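PDB 3MCZ: O-methyltransferase from Burkholderia thailandensis, which probably transfers a methyl group from S-adenosyl-L-methionine to a hydroxyl oxygen of a substrate not yet identified, acting as a dimer. Local coordinates for residues A[246-251]-A[276-281]; A[179-184]-A[201-206]. All coordinates share one frame; numbering follows the deposited sequence.

Interaction 1: residues A[246-251]-A[276-281]; sequences GGAADV and LVKPGG
Two backbone hydrogen bonds pin Ala249 between Leu276 and Lys278, on either side of Val277, its parallel bridge partner. Ala249 N gives its hydrogen to Leu276 O at 2.9 Å, within the carbonyl plane, and Ala249 O accepts from Lys278 N at 3.0 Å, although that donor stands above the plane of the carbonyl. Leu276 O also receives a CA-H contact from Ala248 CA, so two donors share this acceptor. A small side chain suits the crossing at Ala249, whose CB turns to the same side of the sheet as Val277, towards Thr182 and Ile184. Leu276 lays CD2 against Gly247 O at 3.4 Å; a CB on Gly247 would run into that methyl, so glycine fits here.

Lys278 runs extended beyond CG across the backbone of residues 248-250, its CE 3.7 Å from Ala248 CB and its CD beside Asp250 OD1. The two charges do not meet directly, NZ lying 4.6 Å from Asp250 OD1; instead water 1 accepts from NZ and donates to Asp250 OD2, which also takes the backbone N-H of Arg181. Asp250 OD1 accepts from water 2, which reaches Pro279 O as well, so that both carboxylate oxygens are engaged. The positive charge of Lys278 nearby would be expected to keep Asp250 ionised.

Beyond Lys278 the chain reverses in a type II turn closed by Gly281 N to Lys278 O, with Gly280 at positive phi. Gly281 CA approaches Asp250 O to 3.0 Å, and a CB there would collide with that oxygen, so glycine suits the position. This Pro-Gly-Gly turn into strand 281-288 belongs to the Rossmann-like fold of S-adenosylmethionine-dependent methyltransferases.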
ATOM      1  N   GLY A 246     -24.461  29.770  28.065  1.00 19.55           N
ATOM      2  CA  GLY A 246     -23.592  30.777  28.668  1.00 19.40           C
ATOM      3  C   GLY A 246     -22.186  30.895  28.107  1.00 19.05           C
ATOM      4  O   GLY A 246     -21.365  31.568  28.701  1.00 19.20           O
ATOM      5  N   GLY A 247     -21.880  30.215  26.994  1.00 18.54           N
ATOM      6  CA  GLY A 247     -20.562  30.366  26.376  1.00 17.90           C
ATOM      7  C   GLY A 247     -20.642  31.482  25.364  1.00 16.89           C
ATOM      8  O   GLY A 247     -21.698  31.713  24.779  1.00 16.66           O
ATOM      9  N   ALA A 248     -19.532  32.176  25.166  1.00 16.06           N
ATOM     10  CA  ALA A 248     -19.455  33.243  24.171  1.00 15.02           C
ATOM     11  C   ALA A 248     -17.981  33.564  23.905  1.00 14.15           C
ATOM     12  O   ALA A 248     -17.156  33.621  24.858  1.00 15.46           O
ATOM     13  CB  ALA A 248     -20.186  34.494  24.677  1.00 15.42           C
ATOM     14  N   ALA A 249     -17.635  33.779  22.634  1.00 12.17           N
ATOM     15  CA  ALA A 249     -16.306  34.262  22.286  1.00 11.12           C
ATOM     16  C   ALA A 249     -16.374  35.082  21.024  1.00 11.02           C
ATOM     17  O   ALA A 249     -17.335  34.975  20.260  1.00 11.18           O
ATOM     18  CB  ALA A 249     -15.306  33.108  22.111  1.00 10.53           C
ATOM     19  N   ASP A 250     -15.320  35.865  20.788  1.00 10.52           N
ATOM     20  CA  ASP A 250     -15.193  36.625  19.543  1.00 11.35           C
ATOM     21  C   ASP A 250     -14.915  35.734  18.327  1.00 11.58           C
ATOM     22  O   ASP A 250     -15.373  36.027  17.221  1.00 12.48           O
ATOM     23  CB  ASP A 250     -14.081  37.651  19.694  1.00 10.33           C
ATOM     24  CG  ASP A 250     -14.396  38.673  20.776  1.00 13.63           C
ATOM     25  OD1 ASP A 250     -15.558  39.138  20.787  1.00 12.74           O
ATOM     26  OD2 ASP A 250     -13.516  38.968  21.637  1.00 13.87           O
ATOM     27  N   VAL A 251     -14.133  34.687  18.544  1.00 11.29           N
ATOM     28  CA  VAL A 251     -13.809  33.696  17.540  1.00 12.05           C
ATOM     29  C   VAL A 251     -14.008  32.286  18.080  1.00 11.68           C
ATOM     30  O   VAL A 251     -13.545  31.927  19.171  1.00 13.72           O
ATOM     31  CB  VAL A 251     -12.378  33.850  16.951  1.00 12.53           C
ATOM     32  CG1 VAL A 251     -12.152  32.803  15.823  1.00  9.34           C
ATOM     33  CG2 VAL A 251     -12.152  35.239  16.411  1.00 11.89           C
ATOM     34  N   LEU A 276     -22.290  30.447  19.838  1.00 15.65           N
ATOM     35  CA  LEU A 276     -21.247  30.979  20.737  1.00 15.91           C
ATOM     36  C   LEU A 276     -20.603  32.277  20.225  1.00 15.83           C
ATOM     37  O   LEU A 276     -19.937  32.971  21.002  1.00 17.25           O
ATOM     38  CB  LEU A 276     -20.148  29.955  20.964  1.00 14.44           C
ATOM     39  CG  LEU A 276     -20.419  28.636  21.700  1.00 15.72           C
ATOM     40  CD1 LEU A 276     -19.191  27.799  21.559  1.00 12.08           C
ATOM     41  CD2 LEU A 276     -20.702  28.955  23.144  1.00 13.98           C
ATOM     42  N   VAL A 277     -20.792  32.598  18.948  1.00 15.74           N
ATOM     43  CA  VAL A 277     -20.115  33.711  18.298  1.00 15.00           C
ATOM     44  C   VAL A 277     -20.748  35.073  18.692  1.00 16.05           C
ATOM     45  O   VAL A 277     -21.912  35.326  18.401  1.00 15.05           O
ATOM     46  CB  VAL A 277     -20.137  33.585  16.761  1.00 15.27           C
ATOM     47  CG1 VAL A 277     -19.447  34.834  16.111  1.00 13.18           C
ATOM     48  CG2 VAL A 277     -19.469  32.255  16.283  1.00 14.44           C
ATOM     49  N   LYS A 278     -19.955  35.944  19.308  1.00 16.57           N
ATOM     50  CA  LYS A 278     -20.438  37.266  19.727  1.00 17.16           C
ATOM     51  C   LYS A 278     -20.677  38.110  18.510  1.00 17.49           C
ATOM     52  O   LYS A 278     -20.143  37.832  17.424  1.00 17.17           O
ATOM     53  CB  LYS A 278     -19.423  37.952  20.652  1.00 16.80           C
ATOM     54  CG  LYS A 278     -19.210  37.219  22.013  1.00 18.32           C
ATOM     55  CD  LYS A 278     -18.092  37.856  22.775  1.00 21.34           C
ATOM     56  CE  LYS A 278     -17.870  37.272  24.160  1.00 25.53           C
ATOM     57  NZ  LYS A 278     -16.974  38.178  25.030  1.00 27.16           N
ATOM     58  N   PRO A 279     -21.503  39.152  18.658  1.00 17.64           N
ATOM     59  CA  PRO A 279     -21.655  40.091  17.549  1.00 17.60           C
ATOM     60  C   PRO A 279     -20.334  40.648  17.078  1.00 17.52           C
ATOM     61  O   PRO A 279     -19.478  40.973  17.882  1.00 17.98           O
ATOM     62  CB  PRO A 279     -22.501  41.218  18.152  1.00 17.45           C
ATOM     63  CG  PRO A 279     -23.237  40.592  19.220  1.00 18.50           C
ATOM     64  CD  PRO A 279     -22.392  39.486  19.781  1.00 17.96           C
ATOM     65  N   GLY A 280     -20.184  40.744  15.762  1.00 18.01           N
ATOM     66  CA  GLY A 280     -18.947  41.167  15.136  1.00 17.81           C
ATOM     67  C   GLY A 280     -17.900  40.062  15.056  1.00 17.28           C
ATOM     68  O   GLY A 280     -16.826  40.296  14.528  1.00 17.35           O
ATOM     69  N   GLY A 281     -18.200  38.884  15.611  1.00 15.59           N
ATOM     70  CA  GLY A 281     -17.234  37.794  15.725  1.00 14.25           C
ATOM     71  C   GLY A 281     -17.305  36.846  14.532  1.00 13.28           C
ATOM     72  O   GLY A 281     -18.022  37.082  13.561  1.00 12.54           O
TER
HETATM   73  O   HOH W   1     -14.559  38.587  24.111  1.00 20.45           O
HETATM   74  O   HOH W   2     -16.717  39.768  18.412  1.00 21.95           O

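Interaction 2: residues A[179-184]-A[201-206]; sequences RARTVI and HPQLTG
Leu204 lays its CD2 methyl against the backbone carbonyl of Ala180, 3.3 Å from Ala180 O and 3.8 Å from Ala180 CB, while the side chain crosses that of Val183 obliquely, CD1 touching Val183 CG2. The branched apolar side chain suits this corner of a beta-alpha-beta unit of the Rossmann-like fold, made of strand 182-186, helix 192-200 and strand 205-210, because Val197 and Leu198 of the helix and Phe177 also pack on it. Val183 likewise meets the helix at Leu194.

The strands run parallel, Thr182 bridging Thr205 and Val183 bridging Gly206. Thr205 N donates to Arg181 O within the carbonyl plane, and Thr205 O in turn accepts from Val183 N at 3.1 Å, nearly along its C=O axis. Gly206 brings its CA to within 3.2 Å of Val183 O, a CA-H contact between the strands. On the other side of the sheet from Val183, the beta-branched side chains of Thr182 and Thr205 lie alongside each other and point the same way; Thr182 OG1 accepts from Asp250 N.

Before the strands pair, two side chains reach across to backbone carbonyls. Gln203 has CG in the crowded position between backbone N and carbonyl carbon (chi1 83°) and bends at chi2, which aims NE2 at Ala180 O, 3.1 Å away; the carbonyl oxygen lies in the amide plane, but the donor sits above the carbonyl plane. Arg181 bends at chi2 and chi3 and crosses Gln203 obliquely, its guanidinium plane turned 56° from the side-chain amide of Gln203. Its NE meets Gln203 O on a lone pair at 3.0 Å, and water 4, in the guanidinium plane, accepts from Arg181 NH2 at 2.7 Å while donating to the same Gln203 O.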
ATOM      1  N   ARG A 179      -8.530  42.234  16.366  1.00 14.01           N
ATOM      2  CA  ARG A 179      -9.346  43.026  17.289  1.00 15.65           C
ATOM      3  C   ARG A 179     -10.207  42.150  18.219  1.00 15.04           C
ATOM      4  O   ARG A 179     -11.076  42.657  18.938  1.00 15.43           O
ATOM      5  CB  ARG A 179     -10.251  43.992  16.516  1.00 17.33           C
ATOM      6  CG  ARG A 179      -9.560  45.001  15.581  1.00 21.56           C
ATOM      7  CD  ARG A 179      -8.974  46.176  16.302  1.00 24.01           C
ATOM      8  NE  ARG A 179      -8.432  47.204  15.388  1.00 26.71           N
ATOM      9  CZ  ARG A 179      -7.552  48.152  15.744  1.00 28.15           C
ATOM     10  NH1 ARG A 179      -7.100  48.227  17.004  1.00 28.19           N
ATOM     11  NH2 ARG A 179      -7.111  49.039  14.843  1.00 28.00           N
ATOM     12  N   ALA A 180      -9.987  40.843  18.162  1.00 13.08           N
ATOM     13  CA  ALA A 180     -10.675  39.879  19.002  1.00 12.21           C
ATOM     14  C   ALA A 180      -9.995  39.887  20.403  1.00 11.92           C
ATOM     15  O   ALA A 180      -8.856  40.370  20.567  1.00 11.70           O
ATOM     16  CB  ALA A 180     -10.591  38.518  18.386  1.00 11.63           C
ATOM     17  N   ARG A 181     -10.725  39.410  21.406  1.00 11.65           N
ATOM     18  CA  ARG A 181     -10.168  39.178  22.735  1.00 11.68           C
ATOM     19  C   ARG A 181     -10.250  37.753  23.187  1.00 12.22           C
ATOM     20  O   ARG A 181      -9.406  37.310  23.937  1.00 12.92           O
ATOM     21  CB  ARG A 181     -10.892  40.047  23.762  1.00 12.31           C
ATOM     22  CG  ARG A 181     -10.653  41.511  23.577  1.00 14.31           C
ATOM     23  CD  ARG A 181      -9.166  41.870  23.671  1.00 19.59           C
ATOM     24  NE  ARG A 181      -8.523  41.509  24.953  1.00 23.14           N
ATOM     25  CZ  ARG A 181      -8.576  42.243  26.069  1.00 24.40           C
ATOM     26  NH1 ARG A 181      -9.248  43.397  26.111  1.00 24.56           N
ATOM     27  NH2 ARG A 181      -7.960  41.811  27.161  1.00 25.72           N
ATOM     28  N   THR A 182     -11.296  37.040  22.770  1.00 11.94           N
ATOM     29  CA  THR A 182     -11.515  35.687  23.244  1.00 12.21           C
ATOM     30  C   THR A 182     -11.771  34.728  22.097  1.00 11.77           C
ATOM     31  O   THR A 182     -12.386  35.096  21.078  1.00 11.54           O
ATOM     32  CB  THR A 182     -12.716  35.603  24.193  1.00 12.83           C
ATOM     33  OG1 THR A 182     -13.871  36.166  23.545  1.00 11.35           O
ATOM     34  CG2 THR A 182     -12.405  36.344  25.538  1.00 12.61           C
ATOM     35  N   VAL A 183     -11.273  33.508  22.293  1.00 10.91           N
ATOM     36  CA  VAL A 183     -11.365  32.420  21.347  1.00 11.28           C
ATOM     37  C   VAL A 183     -11.794  31.125  22.057  1.00 12.25           C
ATOM     38  O   VAL A 183     -11.275  30.772  23.128  1.00 12.39           O
ATOM     39  CB  VAL A 183      -9.995  32.114  20.674  1.00 12.56           C
ATOM     40  CG1 VAL A 183     -10.156  31.015  19.582  1.00 11.16           C
ATOM     41  CG2 VAL A 183      -9.355  33.334  20.115  1.00 11.59           C
ATOM     42  N   ILE A 184     -12.690  30.386  21.423  1.00 12.87           N
ATOM     43  CA  ILE A 184     -13.065  29.050  21.840  1.00 12.93           C
ATOM     44  C   ILE A 184     -12.691  28.051  20.720  1.00 13.89           C
ATOM     45  O   ILE A 184     -13.094  28.236  19.569  1.00 13.42           O
ATOM     46  CB  ILE A 184     -14.564  29.016  22.165  1.00 12.14           C
ATOM     47  CG1 ILE A 184     -14.836  29.771  23.447  1.00 12.46           C
ATOM     48  CG2 ILE A 184     -15.070  27.602  22.232  1.00 12.58           C
ATOM     49  CD1 ILE A 184     -16.298  29.855  23.826  1.00 13.21           C
ATOM     50  N   HIS A 201      -0.953  36.763  18.955  1.00 14.89           N
ATOM     51  CA  HIS A 201      -1.935  37.780  19.323  1.00 13.33           C
ATOM     52  C   HIS A 201      -2.026  37.888  20.842  1.00 12.64           C
ATOM     53  O   HIS A 201      -2.875  37.248  21.467  1.00 11.89           O
ATOM     54  CB  HIS A 201      -3.308  37.423  18.720  1.00 12.68           C
ATOM     55  CG  HIS A 201      -3.334  37.421  17.215  1.00 14.31           C
ATOM     56  ND1 HIS A 201      -3.384  38.575  16.458  1.00 16.09           N
ATOM     57  CD2 HIS A 201      -3.297  36.396  16.330  1.00 13.64           C
ATOM     58  CE1 HIS A 201      -3.405  38.255  15.174  1.00 13.32           C
ATOM     59  NE2 HIS A 201      -3.342  36.945  15.071  1.00 15.38           N
ATOM     60  N   PRO A 202      -1.147  38.709  21.466  1.00 12.00           N
ATOM     61  CA  PRO A 202      -1.007  38.700  22.929  1.00 12.33           C
ATOM     62  C   PRO A 202      -2.248  39.136  23.699  1.00 12.80           C
ATOM     63  O   PRO A 202      -2.348  38.866  24.897  1.00 13.09           O
ATOM     64  CB  PRO A 202       0.144  39.688  23.174  1.00 12.42           C
ATOM     65  CG  PRO A 202       0.817  39.825  21.910  1.00 11.55           C
ATOM     66  CD  PRO A 202      -0.153  39.580  20.828  1.00 12.05           C
ATOM     67  N   GLN A 203      -3.175  39.828  23.033  1.00 12.33           N
ATOM     68  CA  GLN A 203      -4.417  40.248  23.668  1.00 12.71           C
ATOM     69  C   GLN A 203      -5.438  39.132  23.854  1.00 12.40           C
ATOM     70  O   GLN A 203      -6.480  39.344  24.493  1.00 13.33           O
ATOM     71  CB  GLN A 203      -5.067  41.391  22.872  1.00 11.90           C
ATOM     72  CG  GLN A 203      -5.915  40.983  21.672  1.00 12.63           C
ATOM     73  CD  GLN A 203      -5.164  40.516  20.441  1.00 12.08           C
ATOM     74  OE1 GLN A 203      -3.915  40.487  20.366  1.00 10.13           O
ATOM     75  NE2 GLN A 203      -5.946  40.166  19.423  1.00 13.49           N
ATOM     76  N   LEU A 204      -5.206  37.974  23.241  1.00 11.92           N
ATOM     77  CA  LEU A 204      -6.212  36.911  23.232  1.00 11.64           C
ATOM     78  C   LEU A 204      -6.057  35.964  24.452  1.00 11.05           C
ATOM     79  O   LEU A 204      -4.952  35.659  24.891  1.00 10.75           O
ATOM     80  CB  LEU A 204      -6.099  36.059  21.945  1.00 10.29           C
ATOM     81  CG  LEU A 204      -6.416  36.693  20.590  1.00 11.72           C
ATOM     82  CD1 LEU A 204      -6.220  35.690  19.448  1.00  8.70           C
ATOM     83  CD2 LEU A 204      -7.834  37.219  20.571  1.00 11.56           C
ATOM     84  N   THR A 205      -7.186  35.511  24.965  1.00 11.05           N
ATOM     85  CA  THR A 205      -7.248  34.345  25.842  1.00 11.34           C
ATOM     86  C   THR A 205      -8.149  33.291  25.188  1.00 11.71           C
ATOM     87  O   THR A 205      -8.933  33.590  24.279  1.00 11.84           O
ATOM     88  CB  THR A 205      -7.767  34.721  27.254  1.00 11.51           C
ATOM     89  OG1 THR A 205      -9.045  35.326  27.135  1.00 14.11           O
ATOM     90  CG2 THR A 205      -6.787  35.669  28.015  1.00 11.35           C
ATOM     91  N   GLY A 206      -8.007  32.035  25.616  1.00 11.92           N
ATOM     92  CA  GLY A 206      -8.567  30.921  24.882  1.00 12.02           C
ATOM     93  C   GLY A 206      -9.156  29.857  25.777  1.00 12.56           C
ATOM     94  O   GLY A 206      -8.751  29.707  26.939  1.00 13.36           O
TER
HETATM   95  O   HOH W   3      -8.963  38.110  26.484  1.00 17.12           O
HETATM   96  O   HOH W   4      -6.855  39.379  27.604  1.00 27.41           O

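In the fold
Interactions 1 and 2, their centres about 11 Å apart, lie at the same end of the central strands of one sheet, where they begin; strand 182-186 stands between 205-210 and 251-255. Segment 179-184 therefore serves both: it pairs with 201-206 along one side and with 246-251 along the other. The carboxylate of Asp250 ties the two together through Arg181 N, 2.8 Å from OD2, and Val251 O lies 2.9 Å from Ile184 N, a probable hydrogen bond that continues the parallel pairing. Thr182 OG1 packs 3.3 Å from Ala249 CA. In methyltransferases of this fold the cofactor usually binds at the C-terminal ends of the parallel strands, away from both contacts.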